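Local coordinates for MazG-related protein (Thermotoga maritima, PDB 2YXH) that binds magnesium through acidic side chains of its all-helical MazG fold and probably hydrolyses nucleoside triphosphates to monophosphates and pyrophosphate, at the interface of chains A and B. Numbering follows the deposited sequence. Chains: chain A/B, MazG-related protein.

Contact 1: the interface of chains A and B. Residues chain A 61-62, 65, 76, 79-80; chain B 54-55, 57-58.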
# COMPACT_ATOMS: atom_id res chain seq x y z
N ALA A 61 -1.28 2.27 -3.75
CA ALA A 61 -0.05 1.52 -3.67
C ALA A 61 -0.22 0.24 -4.51
O ALA A 61 0.67 -0.24 -5.22
CB ALA A 61 0.20 1.12 -2.29
N LEU A 62 -1.37 -0.38 -4.37
CA LEU A 62 -1.59 -1.61 -5.11
C LEU A 62 -1.67 -1.35 -6.59
O LEU A 62 -1.13 -2.15 -7.34
CB LEU A 62 -2.82 -2.32 -4.57
CG LEU A 62 -2.63 -3.10 -3.27
CD1 LEU A 62 -4.04 -3.78 -3.03
CD2 LEU A 62 -1.57 -4.22 -3.48
N ALA A 65 1.92 -1.39 -7.60
CA ALA A 65 2.27 -2.77 -7.80
C ALA A 65 1.79 -3.27 -9.16
O ALA A 65 2.60 -3.82 -9.95
CB ALA A 65 1.77 -3.68 -6.66
N LEU A 76 3.87 -9.73 -7.84
CA LEU A 76 3.57 -9.15 -6.54
C LEU A 76 3.82 -10.16 -5.46
O LEU A 76 4.35 -9.79 -4.42
CB LEU A 76 2.11 -8.67 -6.44
CG LEU A 76 1.70 -8.18 -5.04
CD1 LEU A 76 2.42 -6.84 -4.77
CD2 LEU A 76 0.26 -7.94 -4.96
N ALA A 79 7.32 -10.13 -4.88
CA ALA A 79 7.83 -8.87 -4.32
C ALA A 79 7.52 -8.88 -2.84
O ALA A 79 8.32 -8.47 -2.02
CB ALA A 79 7.22 -7.66 -5.00
N ILE A 80 6.33 -9.38 -2.55
CA ILE A 80 5.88 -9.60 -1.17
C ILE A 80 6.71 -10.65 -0.47
O ILE A 80 7.11 -10.40 0.64
CB ILE A 80 4.36 -9.88 -1.00
CG1 ILE A 80 3.57 -8.67 -1.54
CG2 ILE A 80 4.02 -10.17 0.46
CD1 ILE A 80 2.06 -8.87 -1.76
N ILE B 54 9.13 -2.41 -4.52
CA ILE B 54 7.68 -2.62 -4.56
C ILE B 54 7.25 -3.26 -3.24
O ILE B 54 6.37 -2.76 -2.58
CB ILE B 54 7.22 -3.40 -5.78
CG1 ILE B 54 7.41 -2.46 -7.04
CG2 ILE B 54 5.75 -3.80 -5.65
CD1 ILE B 54 6.41 -1.37 -7.10
N GLY B 55 7.89 -4.37 -2.87
CA GLY B 55 7.66 -5.03 -1.58
C GLY B 55 7.77 -4.04 -0.41
O GLY B 55 6.85 -3.97 0.41
N MSE B 57 7.31 -1.04 -0.28
CA MSE B 57 6.22 -0.06 -0.38
C MSE B 57 4.91 -0.68 0.16
O MSE B 57 4.28 -0.08 1.01
CB MSE B 57 6.10 0.47 -1.81
CG MSE B 57 5.05 1.57 -1.99
SE MSE B 57 4.49 1.57 -3.95
CE MSE B 57 3.94 -0.30 -4.25
N ILE B 58 4.52 -1.88 -0.31
CA ILE B 58 3.32 -2.57 0.24
C ILE B 58 3.42 -2.74 1.77
O ILE B 58 2.50 -2.37 2.48
CB ILE B 58 2.99 -3.84 -0.44
CG1 ILE B 58 2.46 -3.51 -1.83
CG2 ILE B 58 1.82 -4.64 0.32
CD1 ILE B 58 2.79 -4.48 -2.84
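B:Ile58 reaches across to A:Ala65 and A:Leu76 and buries 69 Å² of its surface, far more than any neighbour in this helix-packing patch of the MazG fold. Here helix 47-72 of one subunit lies against helices 47-72 and 76-90 of the other, with no nitrogen or oxygen of one chain within bonding reach of the other. The isoleucine's CG1 stands anti to the carbonyl carbon (chi1 -71°), and the branch it carries ends in CD1, 4.0 Å from A:Ala65 CB. The same methyl also points at A:Leu76 CD1, but the modelled spacing is too short to be trusted; the side chains are set obliquely. Where A:Ala79 faces B:Gly55 the backbones come close: the A:Ala79 carbonyl O lies 3.5 Å from B:Gly55 CA. B:Ile54 uses its CG2 branch, 4.1 Å from A:Ala65 CB and 4.2 Å from A:Ala79 CB, to bridge the two helices of chain A. Another close approach is made by the engineered selenomethionine B:Met57, which bends at chi3 (54°) and brings its terminal methyl CE 3.4 Å from the A:Ala61 carbonyl O. Packing is looser towards A:Leu62, whose CD2 stays 4.4 Å from B:Ile58 CG1, and towards A:Ile80, whose CG1 stays 4.5 Å from B:Ile58 CD1.

Contact 2: the interface of chains A and B. Residues chain A 80, 83-84, 87-88; chain B 2, 4-5, 8, 59.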
# COMPACT_ATOMS: atom_id res chain seq x y z
N ILE A 80 6.33 -9.38 -2.55
CA ILE A 80 5.88 -9.60 -1.17
C ILE A 80 6.71 -10.65 -0.47
O ILE A 80 7.11 -10.40 0.64
CB ILE A 80 4.36 -9.88 -1.00
CG1 ILE A 80 3.57 -8.67 -1.54
CG2 ILE A 80 4.02 -10.17 0.46
CD1 ILE A 80 2.06 -8.87 -1.76
N VAL A 83 9.92 -9.15 0.78
CA VAL A 83 9.99 -8.12 1.84
C VAL A 83 9.73 -8.92 3.14
O VAL A 83 10.27 -8.60 4.18
CB VAL A 83 8.94 -6.94 1.65
CG1 VAL A 83 7.46 -7.55 1.75
CG2 VAL A 83 9.23 -5.73 2.61
N VAL A 84 8.92 -9.97 3.07
CA VAL A 84 8.78 -10.80 4.18
C VAL A 84 10.11 -11.52 4.64
O VAL A 84 10.35 -11.70 5.84
CB VAL A 84 7.73 -11.85 3.88
CG1 VAL A 84 7.87 -12.95 4.80
CG2 VAL A 84 6.34 -11.19 4.12
N ILE A 87 12.23 -8.45 6.37
CA ILE A 87 11.70 -8.22 7.71
C ILE A 87 12.01 -9.31 8.69
O ILE A 87 12.45 -9.02 9.79
CB ILE A 87 10.10 -8.01 7.64
CG1 ILE A 87 9.78 -6.76 6.83
CG2 ILE A 87 9.49 -7.78 9.02
CD1 ILE A 87 10.87 -5.52 7.13
N SER A 88 11.74 -10.58 8.30
CA SER A 88 11.86 -11.72 9.22
C SER A 88 13.28 -11.89 9.58
O SER A 88 13.65 -12.23 10.71
CB SER A 88 11.34 -13.05 8.60
OG SER A 88 10.12 -12.81 7.91
N VAL B 2 0.85 -12.55 0.61
CA VAL B 2 -0.15 -11.49 0.93
C VAL B 2 -0.65 -11.52 2.40
O VAL B 2 -1.04 -10.48 2.98
CB VAL B 2 -1.29 -11.58 -0.01
N ARG B 4 0.91 -13.73 4.81
CA ARG B 4 2.05 -13.81 5.70
C ARG B 4 2.54 -12.40 6.00
O ARG B 4 3.18 -12.19 7.02
CB ARG B 4 3.19 -14.72 5.17
CG ARG B 4 4.05 -15.29 6.35
CD ARG B 4 5.44 -15.93 6.03
NE ARG B 4 6.36 -15.68 7.19
CZ ARG B 4 7.72 -15.79 7.19
NH1 ARG B 4 8.40 -16.20 6.10
NH2 ARG B 4 8.41 -15.50 8.30
N LEU B 5 2.21 -11.43 5.14
CA LEU B 5 2.66 -10.08 5.36
C LEU B 5 1.78 -9.41 6.44
O LEU B 5 2.27 -8.77 7.35
CB LEU B 5 2.63 -9.27 4.07
CG LEU B 5 3.17 -7.81 4.21
CD1 LEU B 5 4.55 -7.83 4.92
CD2 LEU B 5 3.19 -7.19 2.84
N ILE B 8 2.81 -10.92 9.77
CA ILE B 8 4.02 -10.14 10.09
C ILE B 8 3.64 -8.83 10.76
O ILE B 8 4.09 -8.55 11.86
CB ILE B 8 4.89 -9.92 8.84
CG1 ILE B 8 5.47 -11.27 8.34
CG2 ILE B 8 6.02 -8.94 9.06
CD1 ILE B 8 6.78 -11.71 8.99
N TYR B 59 4.56 -3.21 2.26
CA TYR B 59 4.72 -3.31 3.71
C TYR B 59 4.58 -1.96 4.42
O TYR B 59 3.83 -1.80 5.38
CB TYR B 59 6.09 -3.89 3.93
CG TYR B 59 6.66 -3.81 5.30
CD1 TYR B 59 6.04 -4.43 6.39
CD2 TYR B 59 7.87 -3.26 5.49
CE1 TYR B 59 6.62 -4.45 7.64
CE2 TYR B 59 8.43 -3.24 6.75
CZ TYR B 59 7.79 -3.87 7.81
OH TYR B 59 8.38 -3.82 9.06
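Helix 76-90 of chain A presents residues on successive turns, as A:Ile80, the pair A:Val83 and A:Val84, and the pair A:Ile87 and A:Ser88, to B:Arg4, B:Leu5 and B:Ile8 of helix 3-15 and B:Tyr59 of helix 47-72, all in regular helical backbone. This is helix packing between two MazG-family subunits. A:Ile87 meets B:Tyr59 tip to tip, its CG1 resting over one face of the phenol ring, 3.9 Å from the centroid and displaced toward the rim, as a CH-pi contact. The ring is brought there by CG standing anti to the backbone N (chi1 166°). The other branch of A:Ile87, CG2, touches CG2 of B:Ile8 at 3.7 Å, and its side chain thus fits between ring and aliphatic branch. A:Val83 CG2 packs near the root of the same tyrosine, 3.9 Å from B:Tyr59 CB. A:Val84 divides its methyls: CG2 meets B:Leu5 CD1 at 3.9 Å, while CG1 sits over a guanidinium face, 3.7 Å from B:Arg4 CZ. B:Arg4 comes round by a bend at chi3 (148°), its NH2 passing near A:Ser88 OG. B:Leu5 sends its other methyl, CD2, to A:Ile80 CG2 at 3.9 Å, the two side chains crossing at about a right angle.

Contact 3: the interface of chains A and B. Residues chain A 5, 8, 12, 55, 59; chain B 83-84, 87, 91, 94.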
# COMPACT_ATOMS: atom_id res chain seq x y z
N LEU A 5 -10.35 -6.23 -3.48
CA LEU A 5 -9.56 -5.11 -3.95
C LEU A 5 -8.58 -5.63 -5.00
O LEU A 5 -8.37 -5.00 -6.02
CB LEU A 5 -8.78 -4.49 -2.80
CG LEU A 5 -7.92 -3.26 -3.19
CD1 LEU A 5 -8.87 -2.35 -3.94
CD2 LEU A 5 -7.59 -2.74 -1.98
N ILE A 8 -10.46 -6.19 -8.04
CA ILE A 8 -10.68 -4.90 -8.65
C ILE A 8 -9.50 -4.45 -9.51
O ILE A 8 -9.63 -4.11 -10.70
CB ILE A 8 -11.09 -3.86 -7.63
CG1 ILE A 8 -12.57 -4.06 -7.32
CG2 ILE A 8 -10.80 -2.43 -8.13
CD1 ILE A 8 -13.33 -2.80 -7.27
N SER A 12 -9.16 -3.94 -13.53
CA SER A 12 -8.62 -2.69 -14.14
C SER A 12 -7.48 -2.91 -15.15
O SER A 12 -7.31 -2.15 -16.11
CB SER A 12 -8.04 -1.85 -13.02
OG SER A 12 -9.03 -1.37 -12.11
N GLY A 55 -7.99 3.65 2.91
CA GLY A 55 -8.36 2.82 1.80
C GLY A 55 -7.81 3.33 0.46
O GLY A 55 -7.21 2.56 -0.31
N TYR A 59 -5.23 1.06 -2.03
CA TYR A 59 -5.55 0.94 -3.44
C TYR A 59 -4.46 1.54 -4.36
O TYR A 59 -4.02 0.91 -5.34
CB TYR A 59 -6.88 1.61 -3.66
CG TYR A 59 -7.30 1.77 -5.06
CD1 TYR A 59 -7.53 0.65 -5.87
CD2 TYR A 59 -7.51 3.06 -5.60
CE1 TYR A 59 -7.97 0.80 -7.22
CE2 TYR A 59 -7.94 3.23 -7.01
CZ TYR A 59 -8.18 2.07 -7.76
OH TYR A 59 -8.60 2.14 -9.08
N VAL B 83 -13.21 1.67 -0.13
CA VAL B 83 -12.52 2.02 -1.36
C VAL B 83 -13.06 1.09 -2.45
O VAL B 83 -13.26 1.48 -3.52
CB VAL B 83 -10.95 2.13 -1.22
CG1 VAL B 83 -10.37 0.81 -1.21
CG2 VAL B 83 -10.28 3.02 -2.41
N VAL B 84 -13.28 -0.19 -2.17
CA VAL B 84 -13.98 -1.00 -3.11
C VAL B 84 -15.34 -0.36 -3.56
O VAL B 84 -15.61 -0.28 -4.76
CB VAL B 84 -14.10 -2.43 -2.53
CG1 VAL B 84 -15.14 -3.20 -3.36
CG2 VAL B 84 -12.61 -3.05 -2.59
N ILE B 87 -14.60 2.83 -5.90
CA ILE B 87 -14.18 2.51 -7.24
C ILE B 87 -15.33 1.85 -8.01
O ILE B 87 -15.54 2.12 -9.19
CB ILE B 87 -12.98 1.50 -7.22
CG1 ILE B 87 -11.88 1.89 -6.23
CG2 ILE B 87 -12.38 1.42 -8.57
CD1 ILE B 87 -11.11 0.68 -5.71
N LYS B 91 -16.15 3.65 -11.43
CA LYS B 91 -15.65 2.96 -12.59
C LYS B 91 -16.55 1.74 -12.82
O LYS B 91 -16.11 0.64 -12.76
CB LYS B 91 -14.22 2.48 -12.34
CG LYS B 91 -13.19 3.72 -12.14
CD LYS B 91 -11.71 3.33 -11.99
CE LYS B 91 -10.77 4.56 -12.19
NZ LYS B 91 -11.30 5.77 -13.07
N LEU B 94 -15.71 -1.58 -14.90
CA LEU B 94 -14.89 -2.68 -14.50
C LEU B 94 -15.71 -3.98 -14.34
O LEU B 94 -15.10 -5.06 -14.29
CB LEU B 94 -14.24 -2.37 -13.17
CG LEU B 94 -13.38 -1.09 -13.06
CD1 LEU B 94 -12.74 -0.98 -11.63
CD2 LEU B 94 -12.23 -1.19 -14.10
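Helices 2-15 and 47-72 of chain A meet helix 76-90 of chain B, and the short 3-10 helix 92-95 of B reaches the far end of helix 2-15. B:Ile87 is the central side chain of this MazG-family subunit contact, with 59 Å² hidden. Its CD1 methyl lies over one face of the A:Tyr59 ring, 3.7 Å from the centroid and offset toward the rim, in a CH-pi contact. From its place against the ring face this methyl also meets A:Ile8 CG2 at 3.9 Å, the two isoleucines meeting at a slant. CG of A:Tyr59 is anti to the backbone N (chi1 171°), which lays the ring over B:Ile87 while CB touches B:Val83 CG2 at 3.9 Å. B:Val83 holds CG1 in the crowded position between backbone N and carbonyl carbon (chi1 78°), and both its methyls face the A:Gly55 carbonyl O, where the glycine lets the valine approach the backbone. B:Val84 CG2 packs on the helix backbone itself, 3.9 Å from A:Leu5 CA. Beyond the isoleucines, B:Leu94 straddles A:Ser12, its CD2 3.9 Å from A:Ser12 CA. The serine OG hydrogen-bonds within its own helix to the A:Ile8 carbonyl O at 3.1 Å, approaching from above the carbonyl plane.

The three contacts belong to one two-fold interface. Contact 1 and contact 2 lie about 10 Å apart between the centres of their C-alpha atoms and share A:Ile80, making a continuous apolar strip along helix 76-90 of chain A. Contact 3, about 16 Å from contact 1 and 23 Å from contact 2, largely repeats contact 2 with the chains exchanged: residues 5, 8, 59, 83, 84 and 87 serve in both. Contact 1 thus lies between the two outer patches. Such reciprocal packing suggests a dimer, and helix 47-72 also carries metal-binding acidic residues, so pairing may help to brace the magnesium site.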